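Side-chain contacts in phosphoribosylaminoimidazole-succinocarboxamide synthase (Pyrococcus horikoshii, PDB 3U55), which catalyses the ATP-dependent joining of L-aspartate to the carboxylate of a phosphoribosyl aminoimidazole, a ligase step in de novo purine biosynthesis: residues L52-I55 with F56-L60; G218-I221 with E222-E226. All blocks are in the same frame, centred on the assembly; numbering follows the deposited sequence.

Both contacts are local, each lying within a single helix, and they follow one another along the chain without nesting or crossing. Contact 1 comes first, in the middle and later part of helix 45-62, where residues one turn apart pack in the interior. Contact 2 follows much later, at the start of helix 220-232, where D219 caps the first turn. Neither closes a long loop. Their centres are about 20 Å apart and their nearest atoms about 4 Å, yet the two helices do meet: L52 and F56 of contact 1 touch I231 of helix 220-232, while Y224 of contact 2 reaches K45, L48 and N49 at the start of helix 45-62.

Contact 1: L52-I55 with F56-L60; sequences LSVI and FFKLL
L52-I55 and F56-L60 meet as successive turns of one helix, 45-62, in an i to i+4 contact that is largely buried in the interior of the enzyme. Four backbone bonds of alpha-helical spacing join the turns, F56 N to L52 O, F57 N to S53 O, K58 N to V54 O and L59 N to I55 O; the shortest of them, F57 N to S53 O, measures 2.8 Å. Above this ladder the side chains pair one turn apart. F56 swings its ring back along the helix, so that CD2 lies 3.0 Å from L52 O, which meets the ring obliquely, and CE2 comes to 4.3 Å from L52 CB. F57 does likewise beside S53: with CG anti to its own carbonyl carbon (chi1 -73°), the ring is carried back until CE2 lies 4.0 Å from S53 CB. The small serine suits this place, for its OG bonds to N49 O within the helix and to I192 N of a loop, satisfying a buried hydroxyl. In this SAICAR synthetase fold the helix is packed on several sides: F56 meets L160 and L164 of helix 143-165 and I231 of helix 220-232, whereas F57 and V54 press on F69 of strand 69-72. V54 and K58 run alongside one another on the same flank of the helix, and the lysine chain, extended beyond CG, passes V54 CG1, which CE approaches to 3.7 Å; its methylenes thus cover a buried valine while the residue as a whole remains exposed, a role to which a long, flexible lysine is well suited.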
ATOM      1  N   LEU A  52       3.460   7.327  30.188  1.00 17.31           N
ATOM      2  CA  LEU A  52       3.939   6.177  29.421  1.00 17.19           C
ATOM      3  C   LEU A  52       4.791   6.591  28.212  1.00 15.62           C
ATOM      4  O   LEU A  52       5.781   5.925  27.890  1.00 17.23           O
ATOM      5  CB  LEU A  52       2.771   5.278  29.013  1.00 16.38           C
ATOM      6  CG  LEU A  52       2.128   4.527  30.183  1.00 17.43           C
ATOM      7  CD1 LEU A  52       0.775   3.961  29.788  1.00 18.13           C
ATOM      8  CD2 LEU A  52       3.045   3.425  30.718  1.00 18.83           C
ATOM      9  N   SER A  53       4.427   7.696  27.567  1.00 15.66           N
ATOM     10  CA  SER A  53       5.232   8.227  26.464  1.00 16.12           C
ATOM     11  C   SER A  53       6.637   8.573  26.949  1.00 15.61           C
ATOM     12  O   SER A  53       7.626   8.198  26.325  1.00 16.80           O
ATOM     13  CB  SER A  53       4.572   9.456  25.831  1.00 16.92           C
ATOM     14  OG  SER A  53       3.438   9.099  25.060  1.00 19.89           O
ATOM     15  N   VAL A  54       6.708   9.276  28.078  1.00 15.90           N
ATOM     16  CA  VAL A  54       7.984   9.641  28.698  1.00 16.84           C
ATOM     17  C   VAL A  54       8.830   8.400  28.968  1.00 16.89           C
ATOM     18  O   VAL A  54      10.009   8.357  28.602  1.00 17.42           O
ATOM     19  CB  VAL A  54       7.768  10.467  29.994  1.00 17.30           C
ATOM     20  CG1 VAL A  54       9.068  10.638  30.761  1.00 20.55           C
ATOM     21  CG2 VAL A  54       7.200  11.823  29.656  1.00 19.03           C
ATOM     22  N   ILE A  55       8.222   7.390  29.588  1.00 16.72           N
ATOM     23  CA  ILE A  55       8.916   6.137  29.872  1.00 15.93           C
ATOM     24  C   ILE A  55       9.503   5.524  28.589  1.00 15.83           C
ATOM     25  O   ILE A  55      10.687   5.180  28.543  1.00 13.72           O
ATOM     26  CB  ILE A  55       7.999   5.118  30.588  1.00 16.09           C
ATOM     27  CG1 ILE A  55       7.718   5.573  32.027  1.00 19.39           C
ATOM     28  CG2 ILE A  55       8.633   3.725  30.586  1.00 18.21           C
ATOM     29  CD1 ILE A  55       6.489   4.945  32.653  1.00 22.62           C
ATOM     30  N   PHE A  56       8.672   5.395  27.554  1.00 14.79           N
ATOM     31  CA  PHE A  56       9.117   4.804  26.294  1.00 14.89           C
ATOM     32  C   PHE A  56      10.171   5.648  25.578  1.00 14.88           C
ATOM     33  O   PHE A  56      11.156   5.099  25.093  1.00 15.25           O
ATOM     34  CB  PHE A  56       7.938   4.494  25.368  1.00 13.25           C
ATOM     35  CG  PHE A  56       7.028   3.395  25.876  1.00 14.87           C
ATOM     36  CD1 PHE A  56       7.541   2.148  26.240  1.00 16.08           C
ATOM     37  CD2 PHE A  56       5.652   3.597  25.956  1.00 13.16           C
ATOM     38  CE1 PHE A  56       6.695   1.125  26.694  1.00 17.61           C
ATOM     39  CE2 PHE A  56       4.800   2.589  26.398  1.00 13.56           C
ATOM     40  CZ  PHE A  56       5.320   1.350  26.774  1.00 18.06           C
ATOM     41  N   PHE A  57       9.974   6.966  25.514  1.00 16.23           N
ATOM     42  CA  PHE A  57      10.972   7.860  24.896  1.00 16.38           C
ATOM     43  C   PHE A  57      12.335   7.745  25.568  1.00 17.35           C
ATOM     44  O   PHE A  57      13.361   7.680  24.887  1.00 15.45           O
ATOM     45  CB  PHE A  57      10.538   9.329  24.916  1.00 16.65           C
ATOM     46  CG  PHE A  57       9.438   9.673  23.938  1.00 17.84           C
ATOM     47  CD1 PHE A  57       9.410   9.125  22.660  1.00 20.11           C
ATOM     48  CD2 PHE A  57       8.446  10.588  24.296  1.00 20.19           C
ATOM     49  CE1 PHE A  57       8.392   9.464  21.758  1.00 23.45           C
ATOM     50  CE2 PHE A  57       7.427  10.935  23.405  1.00 18.37           C
ATOM     51  CZ  PHE A  57       7.398  10.371  22.137  1.00 19.78           C
ATOM     52  N   LYS A  58      12.344   7.733  26.901  1.00 15.52           N
ATOM     53  CA  LYS A  58      13.594   7.618  27.653  1.00 17.09           C
ATOM     54  C   LYS A  58      14.297   6.294  27.364  1.00 17.03           C
ATOM     55  O   LYS A  58      15.511   6.270  27.149  1.00 15.75           O
ATOM     56  CB  LYS A  58      13.349   7.790  29.155  1.00 17.79           C
ATOM     57  CG  LYS A  58      13.146   9.237  29.578  1.00 20.35           C
ATOM     58  CD  LYS A  58      12.725   9.326  31.039  1.00 25.25           C
ATOM     59  CE  LYS A  58      12.730  10.769  31.527  1.00 32.92           C
ATOM     60  NZ  LYS A  58      12.155  10.887  32.898  1.00 38.58           N
ATOM     61  N   LEU A  59      13.527   5.205  27.322  1.00 16.58           N
ATOM     62  CA  LEU A  59      14.070   3.884  26.984  1.00 17.23           C
ATOM     63  C   LEU A  59      14.705   3.859  25.584  1.00 16.87           C
ATOM     64  O   LEU A  59      15.821   3.357  25.403  1.00 16.18           O
ATOM     65  CB  LEU A  59      12.984   2.805  27.113  1.00 17.37           C
ATOM     66  CG  LEU A  59      13.281   1.389  26.602  1.00 21.70           C
ATOM     67  CD1 LEU A  59      14.240   0.642  27.525  1.00 23.58           C
ATOM     68  CD2 LEU A  59      11.974   0.615  26.450  1.00 21.97           C
ATOM     69  N   LEU A  60      13.997   4.410  24.601  1.00 16.03           N
ATOM     70  CA  LEU A  60      14.500   4.449  23.223  1.00 15.01           C
ATOM     71  C   LEU A  60      15.754   5.311  23.087  1.00 15.28           C
ATOM     72  O   LEU A  60      16.693   4.948  22.371  1.00 15.62           O
ATOM     73  CB  LEU A  60      13.397   4.913  22.269  1.00 14.79           C
ATOM     74  CG  LEU A  60      12.188   3.978  22.199  1.00 14.01           C
ATOM     75  CD1 LEU A  60      11.084   4.613  21.376  1.00 16.28           C
ATOM     76  CD2 LEU A  60      12.596   2.623  21.607  1.00 14.79           C
TER

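Contact 2: G218-I221 with E222-E226; sequences GDLI and EAYKE
In L220 the first torsion sends CG out opposite the backbone N, while in Y224 it folds CG back beside the N (chi1 -77°), and these two choices bring the leucine's branched end over one face of the tyrosine ring. L220 CD2 sits 4.0 Å from the ring centroid of Y224 and only 5° off the normal, a CH-pi contact; L220 CG touches Y224 CE1 at 3.6 Å. Without the ring, as with an alanine at Y224, the L220 methyl would probably lose its aromatic face and D195 the hydroxyl it bonds. D219, just before L220, is the N-cap: its OD1 accepts from E222 N at 2.9 Å, on the anti side and 23° out of the carboxylate plane. Aspartate suits the position, since its short arm reaches a first-turn N-H and its negative charge probably interacts favourably with the positive end of the helix dipole. E222 CG lies 3.3 Å from D219 OD1, and the bend at chi2 turns the carboxylate toward K225. D219 OD1 and E222 OE1, like charges, are 4.1 Å apart, their planes steeply inclined; a long salt bridge from K225 NZ to E222 OE1 (3.6 Å) probably offsets some repulsion. The same lysine lays CE 3.7 Å from I221 CG2. The buried side of this opening turn of helix 220-232 rests through Y224 on helix 45-62 and the loop at P194, and through L220 and A223 on helix 211-214.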
ATOM      1  N   GLY A 218     -14.154  -3.517  28.055  1.00 34.00           N
ATOM      2  CA  GLY A 218     -14.076  -3.268  29.485  1.00 33.66           C
ATOM      3  C   GLY A 218     -13.809  -1.811  29.798  1.00 32.08           C
ATOM      4  O   GLY A 218     -14.121  -0.924  29.005  1.00 31.88           O
ATOM      5  N   ASP A 219     -13.218  -1.575  30.964  1.00 31.53           N
ATOM      6  CA  ASP A 219     -12.948  -0.231  31.455  1.00 30.63           C
ATOM      7  C   ASP A 219     -11.596   0.233  30.914  1.00 28.82           C
ATOM      8  O   ASP A 219     -10.551  -0.327  31.281  1.00 25.75           O
ATOM      9  CB  ASP A 219     -12.951  -0.247  32.986  1.00 31.61           C
ATOM     10  CG  ASP A 219     -12.914   1.142  33.594  1.00 34.75           C
ATOM     11  OD1 ASP A 219     -11.860   1.812  33.527  1.00 34.50           O
ATOM     12  OD2 ASP A 219     -13.939   1.555  34.174  1.00 39.27           O
ATOM     13  N   LEU A 220     -11.625   1.243  30.041  1.00 26.19           N
ATOM     14  CA  LEU A 220     -10.402   1.769  29.422  1.00 25.90           C
ATOM     15  C   LEU A 220      -9.371   2.223  30.452  1.00 24.41           C
ATOM     16  O   LEU A 220      -8.193   1.871  30.353  1.00 22.13           O
ATOM     17  CB  LEU A 220     -10.701   2.910  28.432  1.00 25.91           C
ATOM     18  CG  LEU A 220      -9.459   3.570  27.791  1.00 28.36           C
ATOM     19  CD1 LEU A 220      -9.625   3.799  26.305  1.00 32.04           C
ATOM     20  CD2 LEU A 220      -9.034   4.866  28.488  1.00 27.68           C
ATOM     21  N   ILE A 221      -9.814   3.014  31.427  1.00 23.43           N
ATOM     22  CA  ILE A 221      -8.907   3.548  32.440  1.00 24.19           C
ATOM     23  C   ILE A 221      -8.222   2.419  33.221  1.00 25.03           C
ATOM     24  O   ILE A 221      -7.012   2.462  33.449  1.00 22.84           O
ATOM     25  CB  ILE A 221      -9.616   4.568  33.374  1.00 25.07           C
ATOM     26  CG1 ILE A 221      -9.819   5.905  32.646  1.00 23.25           C
ATOM     27  CG2 ILE A 221      -8.841   4.766  34.681  1.00 26.99           C
ATOM     28  CD1 ILE A 221      -8.524   6.563  32.134  1.00 22.41           C
ATOM     29  N   GLU A 222      -8.996   1.402  33.596  1.00 25.45           N
ATOM     30  CA  GLU A 222      -8.438   0.245  34.303  1.00 26.91           C
ATOM     31  C   GLU A 222      -7.383  -0.491  33.469  1.00 25.58           C
ATOM     32  O   GLU A 222      -6.356  -0.911  34.006  1.00 24.68           O
ATOM     33  CB  GLU A 222      -9.540  -0.714  34.768  1.00 29.10           C
ATOM     34  CG  GLU A 222     -10.498  -0.121  35.808  1.00 34.11           C
ATOM     35  CD  GLU A 222      -9.783   0.548  36.974  1.00 44.20           C
ATOM     36  OE1 GLU A 222      -9.959   1.776  37.149  1.00 48.45           O
ATOM     37  OE2 GLU A 222      -9.040  -0.146  37.706  1.00 43.50           O
ATOM     38  N   ALA A 223      -7.633  -0.625  32.166  1.00 24.05           N
ATOM     39  CA  ALA A 223      -6.682  -1.260  31.252  1.00 24.89           C
ATOM     40  C   ALA A 223      -5.379  -0.456  31.148  1.00 24.59           C
ATOM     41  O   ALA A 223      -4.290  -1.026  31.210  1.00 23.49           O
ATOM     42  CB  ALA A 223      -7.308  -1.471  29.874  1.00 24.12           C
ATOM     43  N   TYR A 224      -5.500   0.868  31.020  1.00 24.60           N
ATOM     44  CA  TYR A 224      -4.334   1.752  30.901  1.00 24.14           C
ATOM     45  C   TYR A 224      -3.545   1.822  32.211  1.00 25.42           C
ATOM     46  O   TYR A 224      -2.315   1.935  32.194  1.00 24.68           O
ATOM     47  CB  TYR A 224      -4.755   3.164  30.460  1.00 23.12           C
ATOM     48  CG  TYR A 224      -5.086   3.342  28.983  1.00 20.51           C
ATOM     49  CD1 TYR A 224      -5.761   2.349  28.259  1.00 19.56           C
ATOM     50  CD2 TYR A 224      -4.756   4.526  28.320  1.00 18.86           C
ATOM     51  CE1 TYR A 224      -6.083   2.527  26.907  1.00 16.61           C
ATOM     52  CE2 TYR A 224      -5.069   4.711  26.975  1.00 19.18           C
ATOM     53  CZ  TYR A 224      -5.735   3.712  26.277  1.00 18.29           C
ATOM     54  OH  TYR A 224      -6.037   3.900  24.945  1.00 15.94           O
ATOM     55  N   LYS A 225      -4.258   1.759  33.339  1.00 26.38           N
ATOM     56  CA  LYS A 225      -3.620   1.694  34.659  1.00 27.85           C
ATOM     57  C   LYS A 225      -2.797   0.420  34.798  1.00 28.27           C
ATOM     58  O   LYS A 225      -1.682   0.452  35.323  1.00 29.23           O
ATOM     59  CB  LYS A 225      -4.661   1.732  35.782  1.00 27.74           C
ATOM     60  CG  LYS A 225      -5.212   3.108  36.113  1.00 30.38           C
ATOM     61  CD  LYS A 225      -6.299   2.991  37.180  1.00 35.09           C
ATOM     62  CE  LYS A 225      -6.733   4.347  37.698  1.00 39.29           C
ATOM     63  NZ  LYS A 225      -7.813   4.230  38.719  1.00 43.32           N
ATOM     64  N   GLU A 226      -3.360  -0.691  34.326  1.00 28.97           N
ATOM     65  CA  GLU A 226      -2.728  -2.005  34.422  1.00 30.20           C
ATOM     66  C   GLU A 226      -1.393  -2.000  33.680  1.00 29.13           C
ATOM     67  O   GLU A 226      -0.388  -2.478  34.204  1.00 29.36           O
ATOM     68  CB  GLU A 226      -3.657  -3.087  33.861  1.00 31.66           C
ATOM     69  CG  GLU A 226      -3.858  -4.287  34.785  1.00 38.10           C
ATOM     70  CD  GLU A 226      -2.918  -5.439  34.487  1.00 42.99           C
ATOM     71  OE1 GLU A 226      -1.981  -5.673  35.284  1.00 43.72           O
ATOM     72  OE2 GLU A 226      -3.124  -6.118  33.458  1.00 45.41           O
TER